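Side-chain contacts in endo-beta-mannanase (Opitutaceae bacterium TAV5, PDB 7BOB), which hydrolyses beta-1,4-mannosidic linkages as a homotrimeric exo-beta-1,4-mannosidase of glycoside hydrolase family 5, active in the hindgut of a wood-feeding termite: residues E32-W37 / W63-P68; E443-T448 / H461-Q466; H197-A202 / P229-I234. One frame throughout, in Å; residues are numbered along the deposited sequence.

Along the chain the order is contact 1, contact 3, contact 2, none nested in another. Contacts 1 and 3 lie in the domain built round the eight-stranded parallel sheet characteristic of the family 5 (beta/alpha)8 barrel: contact 1 pairs two short helices, one of them directly after strand 56-62, and contact 3 joins segments lying between strands 191-192 and 237-241. Contact 2 lies in the later domain, built round a mixed sheet. Centres of contacts 1 and 2 are about 54 Å apart, on opposite sides of the chain's centre, whereas the centre of contact 3 is about 28 Å from that of contact 1 and about 26 Å from that of contact 2. The three are thus separate local contacts.

Contact 1 (E32-W37 / W63-P68); sequences EMWQAW and WPDFEP
F66 drives the CE1-CZ edge of its ring onto the face of the W34 indole, an edge-to-face pair whose planes stand at 77° and whose six-membered-ring centroids lie 4.8 Å apart. F66 CE1 makes the closest approach, 3.5 Å from W34 CE2, and lies over the centre of the indole. On the other face sits the M33 methyl: CE stands 3.4 Å above the plane of the W34 ring, shifted toward its rim, so the indole is held between a phenyl edge and a methyl group. W34 reaches this slot with CG anti to its carbonyl carbon (chi1 -62°), and its NE1 is hydrogen-bonded to F60 O, which helps to set the rotation of the ring.

D65 lies at the indole's edge, near its plane, with OD2 3.4 Å from W34 CD1. The same carboxylate uses its other oxygen in the polar bond of the contact: Q35 NE2 donates to D65 OD1 at 2.8 Å and a nearly straight 166°. OD1 is met on its anti side and well out of the carboxylate plane, whereas the bond stays close to the amide plane of Q35. Q35 CG lies 3.4 Å from D65 OD1, and the bend at chi2 beyond it carries the amide round to the carboxylate. D65 OD2 forms a salt bridge with R62, which bonds E32 as well and probably offsets the like charges of E32 and D65. Were W34 replaced by an alanine, the F66 edge and the M33 methyl would probably lose the surface between them and F60 O its indole donor.

In the barrel, helix 63-66 follows strand 56-62 directly, helix 33-36 lies beside it, and M77 of helix 75-89 touches W34, Q35 and F66.

Contact 2 (E443-T448 / H461-Q466); sequences ERIIIT and HSWVEQ
The shortest polar bond within the two segments, 2.8 Å from E465 N to H461 O, closes the helical turn that presents W463 to I445. No hydrogen bond crosses between the segments; the contact is mainly apolar. The methyl CD1 of I445 lies over one face of the W463 indole, 3.5 Å from the centroid of the six-membered ring and only 9° off its normal, a well-centred CH-pi contact. Behind it, I445 CG1 approaches W463 CH2 to 3.5 Å, so the ethyl branch rests on the outer part of the ring. Two torsions bring this about: the W463 ring is swung anti to its backbone N (chi1 178°), and the I445 branch runs out extended (chi2 177°).

The benzo side of the indole also comes up against the backbone, with W463 CZ2 3.5 Å from E443 O. Its NE1 makes a weak hydrogen bond to V442 O, just ahead of the strand.

Strand 444-448 is followed by helix 454-465 and then by strand 469-473, which lies parallel beside the first. A helix side chain seated on the strand it follows is typical of such a beta-alpha-beta unit in an alpha/beta domain.

Contact 3 (H197-A202 / P229-I234); sequences HQQVIA and PAQPGI
Q231 is the residue of 229-234 that reaches across, its amide meeting that of Q199 at about a right angle of approach between the side chains, with the two amide planes 51° apart. Q231 NE2 donates to Q199 OE1 at 3.0 Å, with an N-H...O angle of 160°. The acceptor lies close to the amide plane of Q231, but the donor is tilted moderately from the carbonyl plane of Q199. Both chains run extended beyond CG, and this lets two backbones whose CA atoms are 10.8 Å apart at Q199 and Q231 join through their side-chain ends. A water closes a small circuit beside the direct bond, donating to Q199 OE1 at 2.7 Å and to Q231 OE1 at 2.8 Å. Q199 OE1 thus accepts two bonds, and both hydrogens of the water are used.

From Q231 the chain enters a type II beta turn closed by I234 N bonding to Q231 O at 3.2 Å. P232 and G233 occupy its central positions. P232 packs on H172, C175 and R176 of helix 168-183. At G233 phi is 80°, where a beta carbon would be jammed against the carbonyl oxygen of P232. I234, ending the turn, lies against C175 of the same helix, just before strand 237-241.

Further partners orient both amides: Q199 NE2 bonds to T238 O and D196 O, and Q231 NE2 also bonds to R207 O. Each amide nitrogen therefore has two carbonyl acceptors, which tells its nitrogen from its oxygen and fixes its rotation. Buried and without formal charge, the contact implies a directional link between helix 198-201 and the turn, in which matched donors and acceptors satisfy the two amides.

Contact 1 (E32-W37 / W63-P68)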
loop_
_atom_site.group_PDB
_atom_site.type_symbol
_atom_site.label_atom_id
_atom_site.label_comp_id
_atom_site.label_asym_id
_atom_site.label_seq_id
_atom_site.Cartn_x
_atom_site.Cartn_y
_atom_site.Cartn_z
ATOM N N GLU A 32 -26.977 -17.074 -17.317
ATOM C CA GLU A 32 -27.757 -18.224 -16.871
ATOM C C GLU A 32 -28.185 -19.127 -18.032
ATOM O O GLU A 32 -29.090 -19.944 -17.851
ATOM C CB GLU A 32 -28.993 -17.759 -16.078
ATOM C CG GLU A 32 -28.667 -16.986 -14.751
ATOM C CD GLU A 32 -27.738 -17.780 -13.821
ATOM O OE1 GLU A 32 -28.016 -18.982 -13.627
ATOM O OE2 GLU A 32 -26.733 -17.219 -13.285
ATOM N N MET A 33 -27.537 -19.005 -19.200
ATOM C CA MET A 33 -27.988 -19.681 -20.421
ATOM C C MET A 33 -28.181 -21.182 -20.230
ATOM O O MET A 33 -29.171 -21.747 -20.701
ATOM C CB MET A 33 -26.989 -19.445 -21.551
ATOM C CG MET A 33 -27.318 -20.219 -22.813
ATOM S SD MET A 33 -26.051 -20.040 -24.094
ATOM C CE MET A 33 -24.688 -20.930 -23.328
ATOM N N TRP A 34 -27.225 -21.854 -19.585
ATOM C CA TRP A 34 -27.305 -23.301 -19.443
ATOM C C TRP A 34 -28.495 -23.723 -18.594
ATOM O O TRP A 34 -29.071 -24.799 -18.830
ATOM C CB TRP A 34 -26.006 -23.845 -18.858
ATOM C CG TRP A 34 -24.840 -23.572 -19.758
ATOM C CD1 TRP A 34 -23.822 -22.678 -19.540
ATOM C CD2 TRP A 34 -24.574 -24.178 -21.036
ATOM N NE1 TRP A 34 -22.938 -22.702 -20.596
ATOM C CE2 TRP A 34 -23.374 -23.611 -21.526
ATOM C CE3 TRP A 34 -25.231 -25.152 -21.808
ATOM C CZ2 TRP A 34 -22.818 -23.979 -22.763
ATOM C CZ3 TRP A 34 -24.680 -25.522 -23.032
ATOM C CH2 TRP A 34 -23.483 -24.936 -23.500
ATOM N N GLN A 35 -28.891 -22.892 -17.623
ATOM C CA GLN A 35 -30.042 -23.224 -16.774
ATOM C C GLN A 35 -31.358 -22.856 -17.450
ATOM O O GLN A 35 -32.320 -23.624 -17.405
ATOM C CB GLN A 35 -29.941 -22.494 -15.429
ATOM C CG GLN A 35 -28.688 -22.793 -14.615
ATOM C CD GLN A 35 -28.684 -24.223 -14.070
ATOM O OE1 GLN A 35 -29.733 -24.864 -13.946
ATOM N NE2 GLN A 35 -27.499 -24.709 -13.706
ATOM N N ALA A 36 -31.424 -21.681 -18.082
ATOM C CA ALA A 36 -32.689 -21.242 -18.654
ATOM C C ALA A 36 -32.977 -21.897 -20.008
ATOM O O ALA A 36 -34.148 -22.073 -20.364
ATOM C CB ALA A 36 -32.697 -19.716 -18.782
ATOM N N TRP A 37 -31.927 -22.269 -20.755
ATOM C CA TRP A 37 -31.938 -22.832 -22.106
ATOM C C TRP A 37 -33.124 -22.380 -22.959
ATOM O O TRP A 37 -34.055 -23.161 -23.180
ATOM C CB TRP A 37 -31.908 -24.361 -22.040
ATOM C CG TRP A 37 -31.385 -24.982 -23.326
ATOM C CD1 TRP A 37 -32.051 -25.837 -24.159
ATOM C CD2 TRP A 37 -30.090 -24.772 -23.920
ATOM N NE1 TRP A 37 -31.246 -26.184 -25.225
ATOM C CE2 TRP A 37 -30.036 -25.551 -25.091
ATOM C CE3 TRP A 37 -28.966 -24.028 -23.556
ATOM C CZ2 TRP A 37 -28.908 -25.583 -25.914
ATOM C CZ3 TRP A 37 -27.845 -24.061 -24.369
ATOM C CH2 TRP A 37 -27.823 -24.825 -25.531
ATOM N N TRP A 63 -18.674 -23.626 -15.511
ATOM C CA TRP A 63 -18.307 -24.786 -14.697
ATOM C C TRP A 63 -19.336 -25.169 -13.637
ATOM O O TRP A 63 -19.667 -26.360 -13.550
ATOM C CB TRP A 63 -16.943 -24.531 -14.042
ATOM C CG TRP A 63 -16.267 -25.750 -13.504
ATOM C CD1 TRP A 63 -16.736 -27.031 -13.523
ATOM C CD2 TRP A 63 -14.978 -25.803 -12.872
ATOM N NE1 TRP A 63 -15.825 -27.877 -12.935
ATOM C CE2 TRP A 63 -14.738 -27.147 -12.527
ATOM C CE3 TRP A 63 -14.011 -24.841 -12.557
ATOM C CZ2 TRP A 63 -13.565 -27.560 -11.897
ATOM C CZ3 TRP A 63 -12.850 -25.251 -11.925
ATOM C CH2 TRP A 63 -12.641 -26.606 -11.603
ATOM N N PRO A 64 -19.852 -24.257 -12.796
ATOM C CA PRO A 64 -20.878 -24.685 -11.824
ATOM C C PRO A 64 -22.058 -25.370 -12.479
ATOM O O PRO A 64 -22.599 -26.332 -11.913
ATOM C CB PRO A 64 -21.305 -23.376 -11.152
ATOM C CG PRO A 64 -20.813 -22.268 -12.099
ATOM C CD PRO A 64 -19.545 -22.819 -12.661
ATOM N N ASP A 65 -22.470 -24.907 -13.665
ATOM C CA ASP A 65 -23.605 -25.531 -14.333
ATOM C C ASP A 65 -23.312 -26.990 -14.641
ATOM O O ASP A 65 -24.195 -27.850 -14.526
ATOM C CB ASP A 65 -23.936 -24.780 -15.628
ATOM C CG ASP A 65 -24.482 -23.380 -15.389
ATOM O OD1 ASP A 65 -25.302 -23.178 -14.473
ATOM O OD2 ASP A 65 -24.109 -22.474 -16.156
ATOM N N PHE A 66 -22.072 -27.290 -15.020
ATOM C CA PHE A 66 -21.742 -28.598 -15.578
ATOM C C PHE A 66 -21.219 -29.582 -14.533
ATOM O O PHE A 66 -21.281 -30.795 -14.765
ATOM C CB PHE A 66 -20.709 -28.453 -16.706
ATOM C CG PHE A 66 -21.291 -27.982 -18.024
ATOM C CD1 PHE A 66 -21.579 -26.633 -18.233
ATOM C CD2 PHE A 66 -21.552 -28.893 -19.062
ATOM C CE1 PHE A 66 -22.116 -26.186 -19.454
ATOM C CE2 PHE A 66 -22.091 -28.454 -20.283
ATOM C CZ PHE A 66 -22.379 -27.104 -20.480
ATOM N N GLU A 67 -20.707 -29.108 -13.401
ATOM C CA GLU A 67 -20.264 -29.980 -12.311
ATOM C C GLU A 67 -20.805 -29.456 -10.989
ATOM O O GLU A 67 -20.051 -28.937 -10.158
ATOM C CB GLU A 67 -18.740 -30.088 -12.269
ATOM C CG GLU A 67 -18.269 -31.316 -11.514
ATOM C CD GLU A 67 -16.770 -31.416 -11.427
ATOM O OE1 GLU A 67 -16.076 -30.730 -12.202
ATOM O OE2 GLU A 67 -16.283 -32.179 -10.572
ATOM N N PRO A 68 -22.119 -29.570 -10.767
ATOM C CA PRO A 68 -22.707 -29.029 -9.532
ATOM C C PRO A 68 -22.233 -29.728 -8.269
ATOM O O PRO A 68 -22.320 -29.132 -7.188
ATOM C CB PRO A 68 -24.214 -29.226 -9.740
ATOM C CG PRO A 68 -24.311 -30.307 -10.773
ATOM C CD PRO A 68 -23.142 -30.105 -11.678
#

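Contact 2 (E443-T448 / H461-Q466)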
loop_
_atom_site.group_PDB
_atom_site.type_symbol
_atom_site.label_atom_id
_atom_site.label_comp_id
_atom_site.label_asym_id
_atom_site.label_seq_id
_atom_site.Cartn_x
_atom_site.Cartn_y
_atom_site.Cartn_z
ATOM N N GLU A 443 16.165 -1.411 -37.883
ATOM C CA GLU A 443 17.216 -0.419 -38.039
ATOM C C GLU A 443 17.257 0.617 -36.919
ATOM O O GLU A 443 18.325 1.176 -36.650
ATOM C CB GLU A 443 17.073 0.294 -39.385
ATOM C CG GLU A 443 18.386 0.939 -39.865
ATOM C CD GLU A 443 18.169 2.135 -40.783
ATOM O OE1 GLU A 443 18.599 3.259 -40.413
ATOM O OE2 GLU A 443 17.576 1.943 -41.876
ATOM N N ARG A 444 16.130 0.894 -36.265
ATOM C CA ARG A 444 16.054 1.910 -35.226
ATOM C C ARG A 444 15.331 1.343 -34.013
ATOM O O ARG A 444 14.249 0.743 -34.143
ATOM C CB ARG A 444 15.356 3.163 -35.752
ATOM C CG ARG A 444 15.809 3.522 -37.170
ATOM C CD ARG A 444 15.624 4.980 -37.477
ATOM N NE ARG A 444 14.235 5.293 -37.788
ATOM C CZ ARG A 444 13.756 6.530 -37.852
ATOM N NH1 ARG A 444 14.556 7.563 -37.624
ATOM N NH2 ARG A 444 12.480 6.739 -38.136
ATOM N N ILE A 445 15.945 1.521 -32.839
ATOM C CA ILE A 445 15.463 0.961 -31.583
ATOM C C ILE A 445 15.376 2.082 -30.560
ATOM O O ILE A 445 16.347 2.827 -30.365
ATOM C CB ILE A 445 16.372 -0.167 -31.058
ATOM C CG1 ILE A 445 16.197 -1.439 -31.906
ATOM C CG2 ILE A 445 16.042 -0.458 -29.601
ATOM C CD1 ILE A 445 17.119 -2.577 -31.506
ATOM N N ILE A 446 14.219 2.204 -29.915
ATOM C CA ILE A 446 14.008 3.181 -28.859
ATOM C C ILE A 446 13.843 2.428 -27.550
ATOM O O ILE A 446 12.997 1.529 -27.446
ATOM C CB ILE A 446 12.788 4.072 -29.131
ATOM C CG1 ILE A 446 12.961 4.826 -30.443
ATOM C CG2 ILE A 446 12.619 5.080 -27.998
ATOM C CD1 ILE A 446 11.784 5.712 -30.751
ATOM N N ILE A 447 14.657 2.777 -26.565
ATOM C CA ILE A 447 14.536 2.224 -25.225
ATOM C C ILE A 447 13.845 3.273 -24.361
ATOM O O ILE A 447 14.363 4.387 -24.178
ATOM C CB ILE A 447 15.905 1.827 -24.658
ATOM C CG1 ILE A 447 16.591 0.800 -25.568
ATOM C CG2 ILE A 447 15.758 1.328 -23.240
ATOM C CD1 ILE A 447 17.974 0.358 -25.080
ATOM N N THR A 448 12.670 2.929 -23.844
ATOM C CA THR A 448 11.820 3.889 -23.134
ATOM C C THR A 448 12.037 3.823 -21.620
ATOM O O THR A 448 11.125 3.510 -20.863
ATOM C CB THR A 448 10.353 3.632 -23.474
ATOM O OG1 THR A 448 9.993 2.291 -23.076
ATOM C CG2 THR A 448 10.120 3.819 -24.973
ATOM N N HIS A 461 25.223 -3.294 -27.980
ATOM C CA HIS A 461 26.478 -2.761 -28.510
ATOM C C HIS A 461 26.778 -3.353 -29.886
ATOM O O HIS A 461 26.963 -2.627 -30.871
ATOM C CB HIS A 461 27.613 -3.050 -27.517
ATOM C CG HIS A 461 28.968 -2.621 -27.988
ATOM N ND1 HIS A 461 29.499 -1.380 -27.703
ATOM C CD2 HIS A 461 29.903 -3.270 -28.723
ATOM C CE1 HIS A 461 30.698 -1.282 -28.246
ATOM N NE2 HIS A 461 30.969 -2.416 -28.869
ATOM N N SER A 462 26.785 -4.682 -29.972
ATOM C CA SER A 462 27.078 -5.358 -31.228
ATOM C C SER A 462 26.061 -4.998 -32.313
ATOM O O SER A 462 26.430 -4.794 -33.476
ATOM C CB SER A 462 27.124 -6.866 -30.983
ATOM O OG SER A 462 26.792 -7.557 -32.164
ATOM N N TRP A 463 24.778 -4.917 -31.953
ATOM C CA TRP A 463 23.772 -4.417 -32.888
ATOM C C TRP A 463 24.102 -3.002 -33.368
ATOM O O TRP A 463 24.021 -2.709 -34.571
ATOM C CB TRP A 463 22.387 -4.452 -32.235
ATOM C CG TRP A 463 21.302 -3.912 -33.127
ATOM C CD1 TRP A 463 20.690 -4.568 -34.144
ATOM C CD2 TRP A 463 20.702 -2.605 -33.077
ATOM N NE1 TRP A 463 19.750 -3.762 -34.739
ATOM C CE2 TRP A 463 19.732 -2.552 -34.103
ATOM C CE3 TRP A 463 20.880 -1.484 -32.254
ATOM C CZ2 TRP A 463 18.946 -1.423 -34.341
ATOM C CZ3 TRP A 463 20.100 -0.352 -32.493
ATOM C CH2 TRP A 463 19.144 -0.332 -33.531
ATOM N N VAL A 464 24.468 -2.103 -32.450
ATOM C CA VAL A 464 24.804 -0.737 -32.856
ATOM C C VAL A 464 26.047 -0.736 -33.736
ATOM O O VAL A 464 26.162 0.060 -34.673
ATOM C CB VAL A 464 24.983 0.179 -31.625
ATOM C CG1 VAL A 464 25.543 1.539 -32.046
ATOM C CG2 VAL A 464 23.666 0.360 -30.844
ATOM N N GLU A 465 26.992 -1.629 -33.445
ATOM C CA GLU A 465 28.234 -1.677 -34.204
ATOM C C GLU A 465 27.994 -2.000 -35.675
ATOM O O GLU A 465 28.702 -1.486 -36.547
ATOM C CB GLU A 465 29.189 -2.697 -33.593
ATOM C CG GLU A 465 30.412 -2.059 -32.988
ATOM C CD GLU A 465 31.426 -3.085 -32.528
ATOM O OE1 GLU A 465 32.544 -2.662 -32.144
ATOM O OE2 GLU A 465 31.096 -4.306 -32.559
ATOM N N GLN A 466 27.011 -2.852 -35.969
ATOM C CA GLN A 466 26.655 -3.178 -37.341
ATOM C C GLN A 466 25.714 -2.160 -37.966
ATOM O O GLN A 466 25.223 -2.402 -39.071
ATOM C CB GLN A 466 26.010 -4.570 -37.433
ATOM C CG GLN A 466 26.649 -5.653 -36.593
ATOM C CD GLN A 466 25.737 -6.885 -36.448
ATOM O OE1 GLN A 466 24.876 -7.140 -37.299
ATOM N NE2 GLN A 466 25.909 -7.638 -35.354
#

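Contact 3 (H197-A202 / P229-I234)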
loop_
_atom_site.group_PDB
_atom_site.type_symbol
_atom_site.label_atom_id
_atom_site.label_comp_id
_atom_site.label_asym_id
_atom_site.label_seq_id
_atom_site.Cartn_x
_atom_site.Cartn_y
_atom_site.Cartn_z
ATOM N N HIS A 197 -5.534 -7.979 -21.855
ATOM C CA HIS A 197 -4.359 -7.121 -21.945
ATOM C C HIS A 197 -3.551 -7.077 -20.650
ATOM O O HIS A 197 -2.431 -6.555 -20.658
ATOM C CB HIS A 197 -4.776 -5.713 -22.393
ATOM C CG HIS A 197 -5.598 -4.965 -21.388
ATOM N ND1 HIS A 197 -6.745 -5.485 -20.821
ATOM C CD2 HIS A 197 -5.441 -3.728 -20.853
ATOM C CE1 HIS A 197 -7.247 -4.609 -19.965
ATOM N NE2 HIS A 197 -6.475 -3.534 -19.963
ATOM N N GLN A 198 -4.053 -7.649 -19.554
ATOM C CA GLN A 198 -3.222 -7.699 -18.361
ATOM C C GLN A 198 -1.996 -8.575 -18.541
ATOM O O GLN A 198 -1.072 -8.481 -17.725
ATOM C CB GLN A 198 -4.045 -8.149 -17.165
ATOM C CG GLN A 198 -5.229 -7.241 -16.975
ATOM C CD GLN A 198 -5.613 -7.114 -15.559
ATOM O OE1 GLN A 198 -4.810 -6.698 -14.738
ATOM N NE2 GLN A 198 -6.842 -7.521 -15.231
ATOM N N GLN A 199 -1.944 -9.388 -19.601
ATOM C CA GLN A 199 -0.681 -10.011 -19.973
ATOM C C GLN A 199 0.409 -8.969 -20.186
ATOM O O GLN A 199 1.589 -9.255 -19.936
ATOM C CB GLN A 199 -0.833 -10.827 -21.260
ATOM C CG GLN A 199 -1.810 -11.978 -21.204
ATOM C CD GLN A 199 -2.008 -12.588 -22.582
ATOM O OE1 GLN A 199 -1.263 -13.482 -22.988
ATOM N NE2 GLN A 199 -2.977 -12.071 -23.321
ATOM N N VAL A 200 0.043 -7.778 -20.673
ATOM C CA VAL A 200 1.007 -6.718 -20.980
ATOM C C VAL A 200 1.189 -5.755 -19.808
ATOM O O VAL A 200 2.312 -5.371 -19.477
ATOM C CB VAL A 200 0.571 -5.946 -22.242
ATOM C CG1 VAL A 200 1.580 -4.848 -22.550
ATOM C CG2 VAL A 200 0.423 -6.889 -23.443
ATOM N N ILE A 201 0.089 -5.325 -19.182
ATOM C CA ILE A 201 0.133 -4.224 -18.225
ATOM C C ILE A 201 0.242 -4.672 -16.762
ATOM O O ILE A 201 0.391 -3.810 -15.883
ATOM C CB ILE A 201 -1.092 -3.301 -18.400
ATOM C CG1 ILE A 201 -2.370 -4.028 -17.952
ATOM C CG2 ILE A 201 -1.198 -2.785 -19.883
ATOM C CD1 ILE A 201 -3.516 -3.099 -17.606
ATOM N N ALA A 202 0.143 -5.975 -16.461
ATOM C CA ALA A 202 0.365 -6.450 -15.090
ATOM C C ALA A 202 1.201 -7.725 -15.105
ATOM O O ALA A 202 1.514 -8.277 -16.166
ATOM C CB ALA A 202 -0.960 -6.675 -14.348
ATOM N N PRO A 229 6.445 -20.291 -24.535
ATOM C CA PRO A 229 6.662 -21.308 -23.482
ATOM C C PRO A 229 6.236 -20.888 -22.073
ATOM O O PRO A 229 6.066 -21.767 -21.215
ATOM C CB PRO A 229 8.176 -21.557 -23.541
ATOM C CG PRO A 229 8.608 -21.028 -24.892
ATOM C CD PRO A 229 7.697 -19.883 -25.191
ATOM N N ALA A 230 6.064 -19.591 -21.800
ATOM C CA ALA A 230 5.558 -19.181 -20.496
ATOM C C ALA A 230 4.100 -19.542 -20.323
ATOM O O ALA A 230 3.599 -19.513 -19.195
ATOM C CB ALA A 230 5.735 -17.678 -20.287
ATOM N N GLN A 231 3.418 -19.881 -21.420
ATOM C CA GLN A 231 2.056 -20.409 -21.408
ATOM C C GLN A 231 2.113 -21.786 -22.062
ATOM O O GLN A 231 1.777 -21.951 -23.248
ATOM C CB GLN A 231 1.093 -19.462 -22.123
ATOM C CG GLN A 231 0.862 -18.139 -21.369
ATOM C CD GLN A 231 0.004 -17.159 -22.151
ATOM O OE1 GLN A 231 -0.923 -17.554 -22.848
ATOM N NE2 GLN A 231 0.325 -15.881 -22.058
ATOM N N PRO A 232 2.542 -22.801 -21.318
ATOM C CA PRO A 232 2.788 -24.109 -21.930
ATOM C C PRO A 232 1.508 -24.717 -22.473
ATOM O O PRO A 232 0.446 -24.646 -21.851
ATOM C CB PRO A 232 3.354 -24.937 -20.776
ATOM C CG PRO A 232 2.761 -24.289 -19.554
ATOM C CD PRO A 232 2.773 -22.823 -19.866
ATOM N N GLY A 233 1.617 -25.304 -23.658
ATOM C CA GLY A 233 0.468 -25.952 -24.253
ATOM C C GLY A 233 -0.523 -25.037 -24.935
ATOM O O GLY A 233 -1.569 -25.522 -25.375
ATOM N N ILE A 234 -0.234 -23.737 -25.052
ATOM C CA ILE A 234 -1.153 -22.777 -25.664
ATOM C C ILE A 234 -0.694 -22.507 -27.094
ATOM O O ILE A 234 0.432 -22.045 -27.312
ATOM C CB ILE A 234 -1.218 -21.474 -24.853
ATOM C CG1 ILE A 234 -1.790 -21.751 -23.453
ATOM C CG2 ILE A 234 -2.050 -20.436 -25.601
ATOM C CD1 ILE A 234 -3.241 -22.125 -23.482
HETATM O O HOH W 1 -2.256 -15.558 -24.360
#